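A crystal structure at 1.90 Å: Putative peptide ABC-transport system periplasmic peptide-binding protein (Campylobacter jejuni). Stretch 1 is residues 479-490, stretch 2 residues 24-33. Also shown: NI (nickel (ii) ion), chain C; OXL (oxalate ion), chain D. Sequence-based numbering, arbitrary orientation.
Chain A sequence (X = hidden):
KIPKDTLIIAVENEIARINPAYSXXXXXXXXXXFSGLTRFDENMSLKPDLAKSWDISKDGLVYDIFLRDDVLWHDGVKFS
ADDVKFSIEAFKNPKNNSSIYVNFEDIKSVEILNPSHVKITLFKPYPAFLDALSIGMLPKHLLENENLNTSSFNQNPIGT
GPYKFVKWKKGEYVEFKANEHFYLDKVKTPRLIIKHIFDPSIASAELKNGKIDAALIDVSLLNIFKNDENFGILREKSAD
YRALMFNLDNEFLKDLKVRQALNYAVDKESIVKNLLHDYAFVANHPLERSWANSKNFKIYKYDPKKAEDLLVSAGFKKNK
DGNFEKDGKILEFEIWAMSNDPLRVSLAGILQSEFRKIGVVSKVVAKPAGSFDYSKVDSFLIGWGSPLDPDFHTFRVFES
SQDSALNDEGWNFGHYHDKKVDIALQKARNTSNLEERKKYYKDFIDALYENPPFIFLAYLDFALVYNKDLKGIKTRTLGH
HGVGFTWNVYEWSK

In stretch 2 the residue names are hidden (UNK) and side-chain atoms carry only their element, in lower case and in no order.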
# COMPACT_ATOMS: atom_id res chain seq x y z
N GLY A 479 4.63 5.08 0.65
CA GLY A 479 3.85 4.09 -0.07
C GLY A 479 2.42 4.58 -0.16
O GLY A 479 2.11 5.76 0.08
N HIS A 480 1.58 3.64 -0.53
CA HIS A 480 0.14 3.79 -0.65
C HIS A 480 -0.46 4.37 0.65
O HIS A 480 -0.09 3.94 1.76
CB HIS A 480 -0.43 2.43 -1.01
CG HIS A 480 -1.90 2.39 -1.13
ND1 HIS A 480 -2.61 3.30 -1.90
CD2 HIS A 480 -2.82 1.55 -0.58
CE1 HIS A 480 -3.90 3.03 -1.81
NE2 HIS A 480 -4.07 1.97 -1.04
N HIS A 481 -1.30 5.39 0.48
CA HIS A 481 -1.88 6.23 1.54
C HIS A 481 -0.85 7.01 2.31
O HIS A 481 -1.16 7.50 3.38
CB HIS A 481 -2.73 5.44 2.57
CG HIS A 481 -3.94 4.76 1.99
ND1 HIS A 481 -5.12 5.43 1.70
CD2 HIS A 481 -4.17 3.46 1.69
CE1 HIS A 481 -6.01 4.57 1.22
NE2 HIS A 481 -5.46 3.36 1.21
N GLY A 482 0.36 7.16 1.76
CA GLY A 482 1.42 7.87 2.43
C GLY A 482 2.02 7.07 3.58
O GLY A 482 2.88 7.58 4.34
N VAL A 483 1.59 5.80 3.71
CA VAL A 483 2.14 4.93 4.78
C VAL A 483 3.65 5.00 4.75
O VAL A 483 4.29 4.97 3.67
CB VAL A 483 1.62 3.48 4.68
CG1 VAL A 483 2.44 2.50 5.51
CG2 VAL A 483 0.12 3.41 5.16
N GLY A 484 4.23 5.17 5.93
CA GLY A 484 5.64 5.32 6.01
C GLY A 484 5.99 6.70 6.48
O GLY A 484 7.14 6.94 6.78
N PHE A 485 5.02 7.61 6.56
CA PHE A 485 5.41 8.97 6.90
C PHE A 485 5.83 9.09 8.38
O PHE A 485 6.48 10.07 8.78
CB PHE A 485 4.30 9.98 6.53
CG PHE A 485 3.13 10.01 7.47
CD1 PHE A 485 3.07 10.97 8.50
CD2 PHE A 485 2.07 9.11 7.33
CE1 PHE A 485 1.96 11.02 9.37
CE2 PHE A 485 0.98 9.14 8.20
CZ PHE A 485 0.93 10.12 9.23
N THR A 486 5.52 8.06 9.16
CA THR A 486 5.87 7.94 10.57
C THR A 486 7.04 6.99 10.83
O THR A 486 7.24 6.55 11.97
CB THR A 486 4.65 7.44 11.38
OG1 THR A 486 4.11 6.26 10.74
CG2 THR A 486 3.60 8.49 11.44
N TRP A 487 7.82 6.71 9.78
CA TRP A 487 8.83 5.63 9.84
C TRP A 487 9.89 5.94 10.89
O TRP A 487 10.46 5.01 11.44
CB TRP A 487 9.52 5.42 8.48
CG TRP A 487 10.44 6.56 8.14
CD1 TRP A 487 10.07 7.77 7.56
CD2 TRP A 487 11.86 6.64 8.37
NE1 TRP A 487 11.19 8.58 7.43
CE2 TRP A 487 12.29 7.91 7.92
CE3 TRP A 487 12.81 5.76 8.91
CZ2 TRP A 487 13.64 8.32 7.98
CZ3 TRP A 487 14.16 6.17 8.98
CH2 TRP A 487 14.56 7.43 8.52
N ASN A 488 10.18 7.23 11.17
CA ASN A 488 11.19 7.55 12.20
C ASN A 488 10.58 8.29 13.37
O ASN A 488 11.23 9.14 14.02
CB ASN A 488 12.39 8.33 11.61
CG ASN A 488 12.14 9.83 11.50
OD1 ASN A 488 11.13 10.28 10.94
ND2 ASN A 488 13.06 10.61 12.05
N VAL A 489 9.32 7.98 13.66
CA VAL A 489 8.59 8.70 14.70
C VAL A 489 9.31 8.65 16.07
O VAL A 489 9.22 9.58 16.85
CB VAL A 489 7.16 8.16 14.86
CG1 VAL A 489 7.18 6.72 15.33
CG2 VAL A 489 6.37 9.05 15.82
N TYR A 490 10.09 7.60 16.33
CA TYR A 490 10.81 7.53 17.59
C TYR A 490 11.92 8.58 17.72
O TYR A 490 12.58 8.67 18.76
CB TYR A 490 11.41 6.11 17.81
CG TYR A 490 12.26 5.56 16.67
CD1 TYR A 490 13.62 5.84 16.58
CD2 TYR A 490 11.69 4.76 15.67
CE1 TYR A 490 14.40 5.33 15.55
CE2 TYR A 490 12.45 4.24 14.64
CZ TYR A 490 13.80 4.54 14.58
OH TYR A 490 14.57 4.04 13.55
N UNK A 24 -1.66 -5.19 6.00
CA UNK A 24 -2.10 -4.92 4.63
C UNK A 24 -1.49 -3.64 4.08
O UNK A 24 -2.04 -3.06 3.15
o UNK A 24 -6.11 -7.21 3.73
o UNK A 24 -6.48 -5.32 4.78
c UNK A 24 -3.63 -4.85 4.55
c UNK A 24 -5.72 -6.26 4.44
c UNK A 24 -4.26 -6.22 4.80
N UNK A 25 -0.37 -3.22 4.67
CA UNK A 25 0.37 -2.01 4.27
C UNK A 25 -0.52 -0.77 4.36
O UNK A 25 -0.27 0.22 3.67
o UNK A 25 2.56 -3.64 3.73
c UNK A 25 2.08 -3.11 2.71
o UNK A 25 2.52 -3.38 1.56
c UNK A 25 0.96 -2.09 2.85
N UNK A 26 -1.54 -0.80 5.22
CA UNK A 26 -2.39 0.39 5.37
C UNK A 26 -2.26 1.11 6.70
O UNK A 26 -2.71 2.24 6.83
n UNK A 26 -5.06 0.26 1.77
n UNK A 26 -3.93 -1.10 2.97
c UNK A 26 -3.87 0.04 5.20
c UNK A 26 -5.00 0.81 3.02
c UNK A 26 -4.29 -0.05 3.79
c UNK A 26 -4.44 -0.89 1.76
N UNK A 27 -1.64 0.49 7.69
CA UNK A 27 -1.64 1.08 9.03
C UNK A 27 -0.30 1.68 9.45
O UNK A 27 0.72 1.50 8.76
c UNK A 27 -2.07 0.05 10.05
o UNK A 27 -1.02 -2.05 9.59
o UNK A 27 -0.12 -0.73 11.10
c UNK A 27 -1.00 -0.99 10.26
N UNK A 28 -0.31 2.42 10.55
CA UNK A 28 0.92 2.99 11.09
C UNK A 28 1.27 2.40 12.46
O UNK A 28 2.20 2.90 13.12
c UNK A 28 0.84 4.53 11.18
N UNK A 29 0.54 1.36 12.91
CA UNK A 29 0.69 0.91 14.28
C UNK A 29 1.51 -0.40 14.45
O UNK A 29 2.21 -0.55 15.46
c UNK A 29 -1.65 -0.14 14.19
c UNK A 29 -1.32 2.08 15.25
c UNK A 29 -0.69 0.73 15.00
N UNK A 30 1.45 -1.30 13.46
CA UNK A 30 2.23 -2.53 13.56
C UNK A 30 3.72 -2.15 13.59
O UNK A 30 4.49 -2.74 14.36
c UNK A 30 0.48 -3.99 12.50
c UNK A 30 1.94 -3.54 12.40
c UNK A 30 2.95 -4.76 12.48
c UNK A 30 -0.02 -4.98 11.42
N UNK A 31 4.13 -1.16 12.80
CA UNK A 31 5.55 -0.75 12.83
C UNK A 31 5.98 0.04 14.08
O UNK A 31 7.16 0.35 14.24
c UNK A 31 6.08 -0.81 10.34
o UNK A 31 5.14 -1.02 9.56
n UNK A 31 7.30 -1.29 10.15
c UNK A 31 5.87 0.07 11.57
N UNK A 32 5.03 0.37 14.96
CA UNK A 32 5.39 0.98 16.26
C UNK A 32 5.70 -0.11 17.29
O UNK A 32 6.69 -0.04 18.04
c UNK A 32 3.81 2.95 15.81
c UNK A 32 4.97 3.93 15.62
c UNK A 32 2.59 3.67 16.34
c UNK A 32 4.24 1.84 16.77
N UNK A 33 4.84 -1.12 17.33
CA UNK A 33 4.95 -2.21 18.30
C UNK A 33 5.97 -3.28 17.89
O UNK A 33 6.66 -3.87 18.73
c UNK A 33 3.55 -2.84 18.50
c UNK A 33 3.57 -4.00 19.47
c UNK A 33 2.56 -1.76 18.96
NI NI C . -5.77 1.52 0.08
C1 OXL D . -7.37 1.68 -2.21
C2 OXL D . -7.08 0.22 -1.88
O1 OXL D . -7.99 2.08 -3.29
O2 OXL D . -7.90 -0.61 -2.32
O3 OXL D . -7.00 2.51 -1.35
O4 OXL D . -6.15 -0.13 -1.06
O HOH W 1 1.06 1.31 1.97
O HOH W 2 4.30 3.79 11.93
O HOH W 3 -7.38 1.21 1.17

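Position 24 has three side-chain carbons in a row, the last carrying two oxygens, which makes it Glu24. Its side chain stays clear of stretch 1, and its backbone carbonyl will matter at position 26.

At position 25 there are two carbons, the second bearing two oxygens. The backbone makes the contact: the O of position 25 lies 3.5 Å from Val483 CG2, and water 1 joins the two stretches by donating to that same O of position 25 at 2.4 Å and to His480 O at 2.9 Å. Two carbonyls have no proton to share, and the water supplies both. The residue is Asp25, and Asp25 OD2 is hydrogen-bonded elsewhere in the structure.

Position 26 carries one carbon and then a five-membered ring of three carbons and two nitrogens. One ring nitrogen lies 2.2 Å from the nickel ion NI, and a ring carbon comes within 3.1 Å of His481 CD2. This is His26. Its ND1 donates to Glu24 O at 2.7 Å, which leaves NE2 to bind the metal and fixes the ring from behind with a backbone acceptor two residues earlier.

Position 27 shows two carbons and two oxygens on the second, with CA-to-CB pointing away from stretch 1. Its backbone reaches across, most closely with the O of position 27 standing 3.8 Å from Val483 CG1. This is Asp27. Its OD1 accepts from the backbone N of position 29 at 2.8 Å and from that of position 30 at 2.9 Å, tying down the chain as it enters the helix.

At position 28 the side chain is a single carbon, the CB, pointing toward stretch 1 and 3.7 Å from Thr486 OG1: Ala28. Water 2 spans the same place, donating to Ala28 O at 2.6 Å and lying 2.7 Å from Thr486 OG1.

Position 29, one carbon carrying two more, points away and makes no contact; it is Val29. Position 30 has four carbons forked at the first, one arm two carbons long, hence Ile30, also out of reach. Position 31 ends its two carbons in one oxygen and one nitrogen. The elements alone would allow Asp to be excluded, and the residue is Asn31, exposed and too far to touch stretch 1.

At position 32 four carbons fork at the second, and one tip packs on Val489: Leu32, with CD2 3.6 Å from Val489 CG1. Position 33, one carbon carrying two, is Val33, out of reach.

The contact has no direct hydrogen bond between the stretches; the nickel is its clasp. His26 NE2 at 2.2 Å, His480 NE2 at 2.1 Å and His481 NE2 at 2.2 Å from NI join OXL O3, OXL O4 and water 3 in a shell of six donor atoms. Adjacent histidines on stretch 1 and a single one from stretch 2 let the metal bridge segments more than 450 residues apart. Val483 packs on the neighbouring backbone, two waters bridge the polar gaps, and Leu32 against Val489 adds an apolar touch.

Stretch 2 24-33: EDHDAVINLV
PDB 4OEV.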